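Local coordinates for protein ATP-dependent Clp protease proteolytic subunit (Plasmodium falciparum, PDB 4GM2) that forms an inactive subunit of the apicoplast caseinolytic (Clp) protease complex and, like its peptidase S14 relatives, probably takes part in ATP-dependent protein breakdown, at residues 102-107 against 124-129; 63-68 against 109-114; 58-63 against 98-103. All coordinates share one frame; numbering follows the deposited sequence.

Contact 1: 102-107 against 124-129; sequences YCLGKA and FSLKNS
In the parallel sheet of the ClpP fold, strand 99-103 pairs edge to edge with strand 123-125, Y102 beside F124 and C103 beside S125. The alternation puts the two rings on one face of the sheet and C103 and S125 on the other. Both rings stand with CG anti to the carbonyl carbon (chi1 -50° for Y102, -52° for F124) and run the same way. Their planes lie at 22° with centroids 5.1 Å apart, but the rings are slid past each other and barely overlap; Y102 CE2 approaches F124 CD2 at 3.4 Å. C103 N donates to F124 O (3.0 Å). The carbonyl of the same residue, C103 O, takes two donors: L126 N arrives almost straight along the C=O axis at 3.1 Å, while S129 OG donates from above the carbonyl plane at 3.0 Å. This double grip ties the end of strand 99-103 to the type I turn L126-S129. S129 also lays its CB against C103 SG at 3.8 Å. Just before the turn, S125 OG donates to L126 O, in the carbonyl plane and on a lone pair. L126 CD1 leans against L104, meeting CA and, at 4.0 Å, CD1, so the two leucines touch, crossing obliquely, where the chain leaves the strand. There, at L104 and G105, the chain turns a corner and leaves the five-stranded sheet for strand 106-108 of the mixed sheet; S129 CA meets G105 O just before strand 130-133 begins. A second subunit lies alongside, its S87 bonded to L104 O and its D90 to N128 ND2. F131 of strand 130-133 packs on C103, S125 and A107, and strand 61-67 borders the far side of strand 99-103.

Contact 2: 63-68 against 109-114; sequences LYINST and GIACIL
L63, I65 and S67, every second residue of strand 61-67, turn one face of the parallel sheet toward A111 and L114 at the start of helix 110-116. The short axes run nearly antiparallel (167°) and 9.1 Å apart at closest approach, so the helix lies along the strand. The apolar contacts are aliphatic branches meeting in pairs. L114 CG faces two strand side chains at once, 4.0 Å from L63 CD2 and 4.1 Å from I65 CD1. L63 and L114 both hold CG anti to the backbone N (chi1 179° and -167°) and meet crosswise, at about a right angle. The other branch of I65, CG2, turns to A111 CB at 4.3 Å. One turn nearer the helix start the groups that meet are small: A111 CB touches S67 CB at 3.8 Å. The polar end of S67 is engaged outside the contact, its OG bonded to S35 O and to G69 N. Backbone bonds bind the first helical turn: I113 N to G109 O and L114 N to I110 O. G109, the N-cap, has positive phi and probably occupies the place of the nucleophilic serine in active ClpP, consistent with an inactive subunit. The helix is buried on several sides. I110 and L114 pack on V85 of helix 81-94, and I113 on V162, I165 and I166 of helix 148-170. Strand 30-33, next to 61-67 in the sheet, adds I31 against L63 and L33 against S67.

Contact 3: 58-63 against 98-103; sequences RKPIHL and DVYTYC
H62, Y100 and Y102 form an aromatic cluster on one face of the five-stranded parallel sheet of the ClpP fold, where strands 61-67 and 99-103 run side by side. H62 and Y100 point the same way, but their planes stand at 82° in an oblique pair, H62 CE1 reaching Y100 CD2 at 3.6 Å. P60 lies over a face of the Y100 ring in a CH-pi contact, its CB 4.1 Å from the ring centroid. On the opposite face of the sheet I61 meets V99, and the CD2 branch of L63 lies beside T101 CG2. T101 OG1, placed between the backbone N and the carbonyl carbon (chi1 52°), bonds to A115 O. Four backbone bonds hold the strands in parallel register: I61 N to D98 O, Y100 N to I61 O, L63 N to Y100 O and Y102 N to L63 O. Y54 of a second subunit packs edge-to-face with the H62 ring, bringing the cluster to the subunit interface. At the cluster's polar point H62 ND1 and Y102 OH are hydrogen-bonded at 2.7 Å, the hydroxyl lying near the imidazole plane at its edge.

From the N terminus, the chain runs along strand 61-67, where 58-63 of contact 3 and 63-68 of contact 2 overlap at L63. After helix 81-94 it returns at 98-103, where contact 3 closes a beta-alpha-beta crossover between neighbouring parallel strands. Contact 1 starts on that same strand, sharing Y102 and C103. Residues 109-114 then close contact 2, and 124-129 closes contact 1 after helix 110-116. Contact 2 therefore crosses both contact 3 and contact 1, whereas contact 1 begins where contact 3 ends. Contacts 3 and 1 join three successive sheet strands edge to edge; contact 2 sets helix 110-116 against their face.

Contact 1: 102-107 against 124-129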
ATOM      1  N   TYR A 102     -26.118  15.380  13.191  1.00 66.49           N
ATOM      2  CA  TYR A 102     -25.462  16.631  13.576  1.00 67.93           C
ATOM      3  C   TYR A 102     -24.890  17.300  12.336  1.00 69.34           C
ATOM      4  O   TYR A 102     -24.020  16.728  11.681  1.00 69.63           O
ATOM      5  CB  TYR A 102     -24.316  16.365  14.554  1.00 67.57           C
ATOM      6  CG  TYR A 102     -24.656  15.491  15.743  1.00 68.78           C
ATOM      7  CD1 TYR A 102     -24.776  14.104  15.606  1.00 67.27           C
ATOM      8  CD2 TYR A 102     -24.826  16.046  17.011  1.00 69.41           C
ATOM      9  CE1 TYR A 102     -25.080  13.303  16.691  1.00 66.98           C
ATOM     10  CE2 TYR A 102     -25.126  15.249  18.104  1.00 69.63           C
ATOM     11  CZ  TYR A 102     -25.252  13.882  17.936  1.00 68.74           C
ATOM     12  OH  TYR A 102     -25.552  13.089  19.014  1.00 71.01           O
ATOM     13  N   CYS A 103     -25.370  18.496  11.999  1.00 71.08           N
ATOM     14  CA  CYS A 103     -24.798  19.217  10.865  1.00 73.89           C
ATOM     15  C   CYS A 103     -23.626  20.071  11.317  1.00 76.70           C
ATOM     16  O   CYS A 103     -23.780  20.966  12.150  1.00 80.53           O
ATOM     17  CB  CYS A 103     -25.829  20.068  10.126  1.00 75.70           C
ATOM     18  SG  CYS A 103     -25.154  20.845   8.630  1.00 81.97           S
ATOM     19  N   LEU A 104     -22.457  19.781  10.751  1.00 75.84           N
ATOM     20  CA  LEU A 104     -21.204  20.408  11.157  1.00 76.91           C
ATOM     21  C   LEU A 104     -20.759  21.573  10.268  1.00 80.65           C
ATOM     22  O   LEU A 104     -19.678  22.129  10.471  1.00 85.60           O
ATOM     23  CB  LEU A 104     -20.098  19.350  11.235  1.00 74.38           C
ATOM     24  CG  LEU A 104     -19.680  18.806  12.605  1.00 72.14           C
ATOM     25  CD1 LEU A 104     -20.853  18.596  13.552  1.00 69.97           C
ATOM     26  CD2 LEU A 104     -18.901  17.521  12.416  1.00 69.11           C
ATOM     27  N   GLY A 105     -21.590  21.944   9.296  1.00 80.55           N
ATOM     28  CA  GLY A 105     -21.262  23.025   8.372  1.00 80.54           C
ATOM     29  C   GLY A 105     -22.255  23.147   7.235  1.00 81.04           C
ATOM     30  O   GLY A 105     -22.979  24.135   7.139  1.00 83.19           O
ATOM     31  N   LYS A 106     -22.283  22.135   6.373  1.00 80.41           N
ATOM     32  CA  LYS A 106     -23.168  22.119   5.211  1.00 80.10           C
ATOM     33  C   LYS A 106     -23.978  20.829   5.146  1.00 77.77           C
ATOM     34  O   LYS A 106     -23.474  19.746   5.443  1.00 76.23           O
ATOM     35  CB  LYS A 106     -22.359  22.277   3.920  1.00 84.61           C
ATOM     36  CG  LYS A 106     -21.715  23.643   3.730  1.00 92.65           C
ATOM     37  CD  LYS A 106     -20.622  23.621   2.670  1.00 98.69           C
ATOM     38  CE  LYS A 106     -19.349  22.961   3.187  1.00102.38           C
ATOM     39  NZ  LYS A 106     -18.215  23.065   2.226  1.00107.26           N
ATOM     40  N   ALA A 107     -25.240  20.953   4.759  1.00 76.02           N
ATOM     41  CA  ALA A 107     -26.062  19.800   4.442  1.00 73.76           C
ATOM     42  C   ALA A 107     -26.955  20.202   3.283  1.00 76.29           C
ATOM     43  O   ALA A 107     -28.082  20.659   3.477  1.00 77.84           O
ATOM     44  CB  ALA A 107     -26.878  19.365   5.648  1.00 71.49           C
ATOM     45  N   PHE A 124     -29.608  17.788  15.243  1.00 76.08           N
ATOM     46  CA  PHE A 124     -28.856  18.920  15.773  1.00 77.45           C
ATOM     47  C   PHE A 124     -28.096  19.659  14.683  1.00 78.24           C
ATOM     48  O   PHE A 124     -27.824  19.109  13.617  1.00 79.56           O
ATOM     49  CB  PHE A 124     -27.871  18.445  16.849  1.00 76.09           C
ATOM     50  CG  PHE A 124     -28.503  17.604  17.924  1.00 74.60           C
ATOM     51  CD1 PHE A 124     -29.179  18.198  18.984  1.00 76.31           C
ATOM     52  CD2 PHE A 124     -28.423  16.219  17.874  1.00 71.64           C
ATOM     53  CE1 PHE A 124     -29.764  17.425  19.973  1.00 76.57           C
ATOM     54  CE2 PHE A 124     -29.003  15.442  18.862  1.00 72.96           C
ATOM     55  CZ  PHE A 124     -29.676  16.045  19.912  1.00 74.68           C
ATOM     56  N   SER A 125     -27.753  20.911  14.969  1.00 80.26           N
ATOM     57  CA  SER A 125     -26.928  21.711  14.079  1.00 80.77           C
ATOM     58  C   SER A 125     -26.018  22.653  14.861  1.00 82.39           C
ATOM     59  O   SER A 125     -26.360  23.091  15.960  1.00 82.88           O
ATOM     60  CB  SER A 125     -27.800  22.516  13.119  1.00 82.00           C
ATOM     61  OG  SER A 125     -27.004  23.387  12.336  1.00 84.54           O
ATOM     62  N   LEU A 126     -24.856  22.950  14.286  1.00 82.68           N
ATOM     63  CA  LEU A 126     -23.963  23.966  14.831  1.00 85.06           C
ATOM     64  C   LEU A 126     -24.482  25.358  14.474  1.00 88.25           C
ATOM     65  O   LEU A 126     -25.321  25.508  13.583  1.00 89.37           O
ATOM     66  CB  LEU A 126     -22.530  23.777  14.320  1.00 83.69           C
ATOM     67  CG  LEU A 126     -21.763  22.506  14.716  1.00 83.03           C
ATOM     68  CD1 LEU A 126     -20.394  22.493  14.053  1.00 83.35           C
ATOM     69  CD2 LEU A 126     -21.622  22.340  16.225  1.00 82.20           C
ATOM     70  N   LYS A 127     -23.969  26.365  15.176  1.00 90.50           N
ATOM     71  CA  LYS A 127     -24.406  27.755  15.040  1.00 91.88           C
ATOM     72  C   LYS A 127     -24.415  28.273  13.593  1.00 91.13           C
ATOM     73  O   LYS A 127     -25.384  28.906  13.164  1.00 91.07           O
ATOM     74  CB  LYS A 127     -23.525  28.653  15.917  1.00 95.33           C
ATOM     75  CG  LYS A 127     -24.161  29.976  16.305  1.00101.03           C
ATOM     76  CD  LYS A 127     -23.151  30.907  16.954  1.00105.01           C
ATOM     77  CE  LYS A 127     -23.801  32.231  17.316  1.00109.54           C
ATOM     78  NZ  LYS A 127     -22.803  33.237  17.772  1.00114.83           N
ATOM     79  N   ASN A 128     -23.348  27.990  12.848  1.00 89.47           N
ATOM     80  CA  ASN A 128     -23.145  28.583  11.521  1.00 90.06           C
ATOM     81  C   ASN A 128     -23.424  27.657  10.330  1.00 88.19           C
ATOM     82  O   ASN A 128     -22.992  27.926   9.206  1.00 88.57           O
ATOM     83  CB  ASN A 128     -21.733  29.172  11.423  1.00 90.77           C
ATOM     84  CG  ASN A 128     -21.467  30.226  12.480  1.00 92.77           C
ATOM     85  OD1 ASN A 128     -22.165  31.233  12.560  1.00 94.68           O
ATOM     86  ND2 ASN A 128     -20.451  29.998  13.297  1.00 93.32           N
ATOM     87  N   SER A 129     -24.163  26.579  10.575  1.00 85.90           N
ATOM     88  CA  SER A 129     -24.427  25.581   9.543  1.00 84.56           C
ATOM     89  C   SER A 129     -25.462  26.033   8.513  1.00 85.22           C
ATOM     90  O   SER A 129     -26.358  26.815   8.825  1.00 87.38           O
ATOM     91  CB  SER A 129     -24.852  24.260  10.182  1.00 82.53           C
ATOM     92  OG  SER A 129     -23.839  23.774  11.044  1.00 83.45           O
TER

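Contact 2: 63-68 against 109-114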
ATOM      1  N   LEU A  63     -24.715  10.275  13.502  1.00 60.62           N
ATOM      2  CA  LEU A  63     -24.418  10.622  12.120  1.00 61.63           C
ATOM      3  C   LEU A  63     -24.077  12.102  11.987  1.00 64.14           C
ATOM      4  O   LEU A  63     -24.962  12.957  11.997  1.00 65.55           O
ATOM      5  CB  LEU A  63     -25.597  10.261  11.211  1.00 59.27           C
ATOM      6  CG  LEU A  63     -25.492  10.573   9.716  1.00 57.40           C
ATOM      7  CD1 LEU A  63     -24.262   9.935   9.097  1.00 56.18           C
ATOM      8  CD2 LEU A  63     -26.749  10.114   8.997  1.00 57.67           C
ATOM      9  N   TYR A  64     -22.788  12.394  11.867  1.00 64.34           N
ATOM     10  CA  TYR A  64     -22.329  13.763  11.670  1.00 66.06           C
ATOM     11  C   TYR A  64     -22.270  14.077  10.182  1.00 65.63           C
ATOM     12  O   TYR A  64     -21.746  13.285   9.391  1.00 67.92           O
ATOM     13  CB  TYR A  64     -20.960  13.974  12.324  1.00 67.48           C
ATOM     14  CG  TYR A  64     -21.001  14.037  13.832  1.00 66.67           C
ATOM     15  CD1 TYR A  64     -21.020  12.872  14.603  1.00 66.31           C
ATOM     16  CD2 TYR A  64     -21.016  15.261  14.491  1.00 67.44           C
ATOM     17  CE1 TYR A  64     -21.058  12.930  15.988  1.00 66.31           C
ATOM     18  CE2 TYR A  64     -21.056  15.330  15.875  1.00 69.29           C
ATOM     19  CZ  TYR A  64     -21.076  14.163  16.618  1.00 67.98           C
ATOM     20  OH  TYR A  64     -21.110  14.237  17.988  1.00 69.63           O
ATOM     21  N   ILE A  65     -22.808  15.232   9.804  1.00 64.68           N
ATOM     22  CA  ILE A  65     -22.928  15.588   8.394  1.00 65.62           C
ATOM     23  C   ILE A  65     -22.289  16.927   8.072  1.00 67.23           C
ATOM     24  O   ILE A  65     -22.614  17.946   8.680  1.00 69.76           O
ATOM     25  CB  ILE A  65     -24.401  15.578   7.927  1.00 65.88           C
ATOM     26  CG1 ILE A  65     -24.977  14.158   8.016  1.00 63.70           C
ATOM     27  CG2 ILE A  65     -24.516  16.101   6.503  1.00 67.46           C
ATOM     28  CD1 ILE A  65     -26.482  14.086   7.901  1.00 63.52           C
ATOM     29  N   ASN A  66     -21.361  16.901   7.121  1.00 68.97           N
ATOM     30  CA  ASN A  66     -20.801  18.108   6.523  1.00 71.24           C
ATOM     31  C   ASN A  66     -20.598  17.837   5.037  1.00 72.46           C
ATOM     32  O   ASN A  66     -19.511  17.446   4.609  1.00 74.26           O
ATOM     33  CB  ASN A  66     -19.488  18.495   7.204  1.00 72.83           C
ATOM     34  CG  ASN A  66     -18.992  19.869   6.786  1.00 74.99           C
ATOM     35  OD1 ASN A  66     -19.753  20.697   6.293  1.00 76.72           O
ATOM     36  ND2 ASN A  66     -17.705  20.115   6.991  1.00 76.70           N
ATOM     37  N   SER A  67     -21.659  18.033   4.259  1.00 72.98           N
ATOM     38  CA  SER A  67     -21.700  17.571   2.872  1.00 73.57           C
ATOM     39  C   SER A  67     -22.451  18.517   1.943  1.00 75.08           C
ATOM     40  O   SER A  67     -23.384  19.206   2.361  1.00 74.99           O
ATOM     41  CB  SER A  67     -22.352  16.189   2.813  1.00 71.30           C
ATOM     42  OG  SER A  67     -22.424  15.713   1.483  1.00 71.68           O
ATOM     43  N   THR A  68     -22.038  18.523   0.676  1.00 77.18           N
ATOM     44  CA  THR A  68     -22.716  19.289  -0.376  1.00 77.75           C
ATOM     45  C   THR A  68     -23.635  18.388  -1.209  1.00 77.53           C
ATOM     46  O   THR A  68     -24.082  18.763  -2.300  1.00 80.88           O
ATOM     47  CB  THR A  68     -21.715  20.043  -1.280  1.00 79.27           C
ATOM     48  OG1 THR A  68     -20.768  19.123  -1.842  1.00 80.56           O
ATOM     49  CG2 THR A  68     -20.968  21.106  -0.481  1.00 79.49           C
ATOM     50  N   GLY A 109     -28.884  19.606  -0.500  1.00 77.63           N
ATOM     51  CA  GLY A 109     -29.561  18.633  -1.346  1.00 75.62           C
ATOM     52  C   GLY A 109     -29.899  17.343  -0.632  1.00 73.73           C
ATOM     53  O   GLY A 109     -30.652  17.338   0.344  1.00 74.64           O
ATOM     54  N   ILE A 110     -29.333  16.243  -1.119  1.00 72.00           N
ATOM     55  CA  ILE A 110     -29.626  14.928  -0.555  1.00 69.79           C
ATOM     56  C   ILE A 110     -29.040  14.781   0.850  1.00 71.11           C
ATOM     57  O   ILE A 110     -29.519  13.969   1.648  1.00 71.48           O
ATOM     58  CB  ILE A 110     -29.192  13.774  -1.489  1.00 69.31           C
ATOM     59  CG1 ILE A 110     -27.679  13.807  -1.756  1.00 70.58           C
ATOM     60  CG2 ILE A 110     -29.981  13.830  -2.792  1.00 69.89           C
ATOM     61  CD1 ILE A 110     -27.125  12.541  -2.379  1.00 68.96           C
ATOM     62  N   ALA A 111     -28.021  15.582   1.153  1.00 71.52           N
ATOM     63  CA  ALA A 111     -27.446  15.615   2.492  1.00 72.12           C
ATOM     64  C   ALA A 111     -28.395  16.294   3.482  1.00 73.32           C
ATOM     65  O   ALA A 111     -28.392  15.973   4.671  1.00 74.22           O
ATOM     66  CB  ALA A 111     -26.091  16.302   2.481  1.00 72.79           C
ATOM     67  N   CYS A 112     -29.208  17.225   2.981  1.00 73.92           N
ATOM     68  CA  CYS A 112     -30.237  17.880   3.795  1.00 72.93           C
ATOM     69  C   CYS A 112     -31.373  16.911   4.131  1.00 72.37           C
ATOM     70  O   CYS A 112     -31.858  16.887   5.266  1.00 72.86           O
ATOM     71  CB  CYS A 112     -30.783  19.119   3.088  1.00 72.56           C
ATOM     72  SG  CYS A 112     -31.967  20.082   4.055  1.00 72.42           S
ATOM     73  N   ILE A 113     -31.790  16.125   3.140  1.00 70.84           N
ATOM     74  CA  ILE A 113     -32.772  15.057   3.335  1.00 69.87           C
ATOM     75  C   ILE A 113     -32.276  14.097   4.416  1.00 67.53           C
ATOM     76  O   ILE A 113     -33.012  13.741   5.347  1.00 67.52           O
ATOM     77  CB  ILE A 113     -33.013  14.278   2.021  1.00 70.13           C
ATOM     78  CG1 ILE A 113     -33.663  15.187   0.974  1.00 72.58           C
ATOM     79  CG2 ILE A 113     -33.868  13.040   2.265  1.00 70.04           C
ATOM     80  CD1 ILE A 113     -33.544  14.676  -0.445  1.00 73.06           C
ATOM     81  N   LEU A 114     -31.015  13.698   4.285  1.00 65.70           N
ATOM     82  CA  LEU A 114     -30.379  12.801   5.235  1.00 64.68           C
ATOM     83  C   LEU A 114     -30.382  13.373   6.648  1.00 64.52           C
ATOM     84  O   LEU A 114     -30.759  12.682   7.591  1.00 63.54           O
ATOM     85  CB  LEU A 114     -28.951  12.481   4.791  1.00 64.36           C
ATOM     86  CG  LEU A 114     -28.277  11.315   5.508  1.00 62.72           C
ATOM     87  CD1 LEU A 114     -29.137  10.063   5.411  1.00 60.16           C
ATOM     88  CD2 LEU A 114     -26.891  11.077   4.929  1.00 63.00           C
TER

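Contact 3: 58-63 against 98-103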
ATOM      1  N   ARG A  58     -30.058  -1.616  20.403  1.00 73.76           N
ATOM      2  CA  ARG A  58     -30.828  -0.385  20.593  1.00 70.72           C
ATOM      3  C   ARG A  58     -29.956   0.722  21.162  1.00 69.36           C
ATOM      4  O   ARG A  58     -30.283   1.337  22.184  1.00 73.26           O
ATOM      5  CB  ARG A  58     -32.051  -0.635  21.479  1.00 72.76           C
ATOM      6  CG  ARG A  58     -33.246  -1.231  20.754  1.00 72.19           C
ATOM      7  CD  ARG A  58     -34.080  -2.099  21.692  1.00 74.16           C
ATOM      8  NE  ARG A  58     -33.359  -3.317  22.064  1.00 75.90           N
ATOM      9  CZ  ARG A  58     -33.330  -4.431  21.334  1.00 76.03           C
ATOM     10  NH1 ARG A  58     -33.998  -4.503  20.187  1.00 74.55           N
ATOM     11  NH2 ARG A  58     -32.634  -5.481  21.753  1.00 76.60           N
ATOM     12  N   LYS A  59     -28.844   0.976  20.487  1.00 64.76           N
ATOM     13  CA  LYS A  59     -27.851   1.919  20.965  1.00 63.58           C
ATOM     14  C   LYS A  59     -27.667   3.035  19.939  1.00 62.29           C
ATOM     15  O   LYS A  59     -27.358   2.762  18.779  1.00 61.33           O
ATOM     16  CB  LYS A  59     -26.532   1.187  21.217  1.00 65.26           C
ATOM     17  CG  LYS A  59     -25.565   1.936  22.114  1.00 68.31           C
ATOM     18  CD  LYS A  59     -24.432   1.031  22.551  1.00 71.53           C
ATOM     19  CE  LYS A  59     -23.600   1.698  23.630  1.00 75.22           C
ATOM     20  NZ  LYS A  59     -22.491   0.799  24.044  1.00 81.12           N
ATOM     21  N   PRO A  60     -27.849   4.299  20.362  1.00 61.06           N
ATOM     22  CA  PRO A  60     -27.829   5.427  19.427  1.00 60.39           C
ATOM     23  C   PRO A  60     -26.600   5.475  18.515  1.00 61.33           C
ATOM     24  O   PRO A  60     -25.479   5.188  18.951  1.00 61.67           O
ATOM     25  CB  PRO A  60     -27.859   6.649  20.350  1.00 59.73           C
ATOM     26  CG  PRO A  60     -28.558   6.166  21.568  1.00 60.41           C
ATOM     27  CD  PRO A  60     -28.119   4.739  21.742  1.00 60.67           C
ATOM     28  N   ILE A  61     -26.834   5.823  17.252  1.00 61.38           N
ATOM     29  CA  ILE A  61     -25.770   6.041  16.277  1.00 60.18           C
ATOM     30  C   ILE A  61     -25.692   7.536  15.957  1.00 60.60           C
ATOM     31  O   ILE A  61     -26.718   8.192  15.778  1.00 58.01           O
ATOM     32  CB  ILE A  61     -26.003   5.212  15.000  1.00 58.65           C
ATOM     33  CG1 ILE A  61     -25.929   3.717  15.331  1.00 58.45           C
ATOM     34  CG2 ILE A  61     -24.996   5.585  13.917  1.00 56.84           C
ATOM     35  CD1 ILE A  61     -26.498   2.809  14.261  1.00 58.69           C
ATOM     36  N   HIS A  62     -24.475   8.065  15.901  1.00 60.71           N
ATOM     37  CA  HIS A  62     -24.275   9.494  15.719  1.00 61.59           C
ATOM     38  C   HIS A  62     -23.792   9.809  14.336  1.00 61.90           C
ATOM     39  O   HIS A  62     -22.611   9.631  14.015  1.00 62.98           O
ATOM     40  CB  HIS A  62     -23.317  10.031  16.772  1.00 64.22           C
ATOM     41  CG  HIS A  62     -23.770   9.768  18.187  1.00 67.23           C
ATOM     42  ND1 HIS A  62     -24.593  10.601  18.850  1.00 68.08           N
ATOM     43  CD2 HIS A  62     -23.499   8.711  19.052  1.00 68.64           C
ATOM     44  CE1 HIS A  62     -24.833  10.110  20.079  1.00 68.79           C
ATOM     45  NE2 HIS A  62     -24.164   8.951  20.202  1.00 70.34           N
ATOM     46  N   LEU A  63     -24.715  10.275  13.502  1.00 60.62           N
ATOM     47  CA  LEU A  63     -24.418  10.622  12.120  1.00 61.63           C
ATOM     48  C   LEU A  63     -24.077  12.102  11.987  1.00 64.14           C
ATOM     49  O   LEU A  63     -24.962  12.957  11.997  1.00 65.55           O
ATOM     50  CB  LEU A  63     -25.597  10.261  11.211  1.00 59.27           C
ATOM     51  CG  LEU A  63     -25.492  10.573   9.716  1.00 57.40           C
ATOM     52  CD1 LEU A  63     -24.262   9.935   9.097  1.00 56.18           C
ATOM     53  CD2 LEU A  63     -26.749  10.114   8.997  1.00 57.67           C
ATOM     54  N   ASP A  98     -31.581   4.202  17.214  1.00 64.69           N
ATOM     55  CA  ASP A  98     -31.896   5.570  16.816  1.00 63.63           C
ATOM     56  C   ASP A  98     -30.639   6.174  16.227  1.00 62.48           C
ATOM     57  O   ASP A  98     -29.547   5.962  16.754  1.00 63.83           O
ATOM     58  CB  ASP A  98     -32.344   6.409  18.022  1.00 65.44           C
ATOM     59  CG  ASP A  98     -33.644   5.913  18.645  1.00 68.74           C
ATOM     60  OD1 ASP A  98     -34.457   5.281  17.937  1.00 69.82           O
ATOM     61  OD2 ASP A  98     -33.861   6.168  19.850  1.00 70.39           O
ATOM     62  N   VAL A  99     -30.777   6.917  15.134  1.00 62.27           N
ATOM     63  CA  VAL A  99     -29.637   7.685  14.638  1.00 62.44           C
ATOM     64  C   VAL A  99     -29.873   9.184  14.841  1.00 64.55           C
ATOM     65  O   VAL A  99     -30.877   9.742  14.382  1.00 66.33           O
ATOM     66  CB  VAL A  99     -29.192   7.306  13.189  1.00 59.46           C
ATOM     67  CG1 VAL A  99     -29.781   5.967  12.757  1.00 59.21           C
ATOM     68  CG2 VAL A  99     -29.528   8.385  12.180  1.00 58.85           C
ATOM     69  N   TYR A 100     -28.962   9.813  15.581  1.00 63.41           N
ATOM     70  CA  TYR A 100     -28.992  11.254  15.779  1.00 63.87           C
ATOM     71  C   TYR A 100     -28.171  11.881  14.668  1.00 63.65           C
ATOM     72  O   TYR A 100     -27.122  11.352  14.311  1.00 64.60           O
ATOM     73  CB  TYR A 100     -28.390  11.639  17.139  1.00 65.66           C
ATOM     74  CG  TYR A 100     -28.963  10.931  18.358  1.00 67.24           C
ATOM     75  CD1 TYR A 100     -30.203  10.279  18.314  1.00 66.73           C
ATOM     76  CD2 TYR A 100     -28.274  10.951  19.574  1.00 67.70           C
ATOM     77  CE1 TYR A 100     -30.722   9.648  19.433  1.00 68.34           C
ATOM     78  CE2 TYR A 100     -28.786  10.323  20.701  1.00 68.40           C
ATOM     79  CZ  TYR A 100     -30.009   9.674  20.628  1.00 70.96           C
ATOM     80  OH  TYR A 100     -30.521   9.049  21.748  1.00 73.96           O
ATOM     81  N   THR A 101     -28.640  12.998  14.120  1.00 64.20           N
ATOM     82  CA  THR A 101     -27.885  13.715  13.088  1.00 63.55           C
ATOM     83  C   THR A 101     -27.336  15.044  13.613  1.00 66.21           C
ATOM     84  O   THR A 101     -27.998  15.734  14.397  1.00 67.78           O
ATOM     85  CB  THR A 101     -28.710  13.948  11.804  1.00 63.16           C
ATOM     86  OG1 THR A 101     -29.958  14.567  12.135  1.00 68.52           O
ATOM     87  CG2 THR A 101     -28.982  12.637  11.089  1.00 61.22           C
ATOM     88  N   TYR A 102     -26.118  15.380  13.191  1.00 66.49           N
ATOM     89  CA  TYR A 102     -25.462  16.631  13.576  1.00 67.93           C
ATOM     90  C   TYR A 102     -24.890  17.300  12.336  1.00 69.34           C
ATOM     91  O   TYR A 102     -24.020  16.728  11.681  1.00 69.63           O
ATOM     92  CB  TYR A 102     -24.316  16.365  14.554  1.00 67.57           C
ATOM     93  CG  TYR A 102     -24.656  15.491  15.743  1.00 68.78           C
ATOM     94  CD1 TYR A 102     -24.776  14.104  15.606  1.00 67.27           C
ATOM     95  CD2 TYR A 102     -24.826  16.046  17.011  1.00 69.41           C
ATOM     96  CE1 TYR A 102     -25.080  13.303  16.691  1.00 66.98           C
ATOM     97  CE2 TYR A 102     -25.126  15.249  18.104  1.00 69.63           C
ATOM     98  CZ  TYR A 102     -25.252  13.882  17.936  1.00 68.74           C
ATOM     99  OH  TYR A 102     -25.552  13.089  19.014  1.00 71.01           O
ATOM    100  N   CYS A 103     -25.370  18.496  11.999  1.00 71.08           N
ATOM    101  CA  CYS A 103     -24.798  19.217  10.865  1.00 73.89           C
ATOM    102  C   CYS A 103     -23.626  20.071  11.317  1.00 76.70           C
ATOM    103  O   CYS A 103     -23.780  20.966  12.150  1.00 80.53           O
ATOM    104  CB  CYS A 103     -25.829  20.068  10.126  1.00 75.70           C
ATOM    105  SG  CYS A 103     -25.154  20.845   8.630  1.00 81.97           S
TER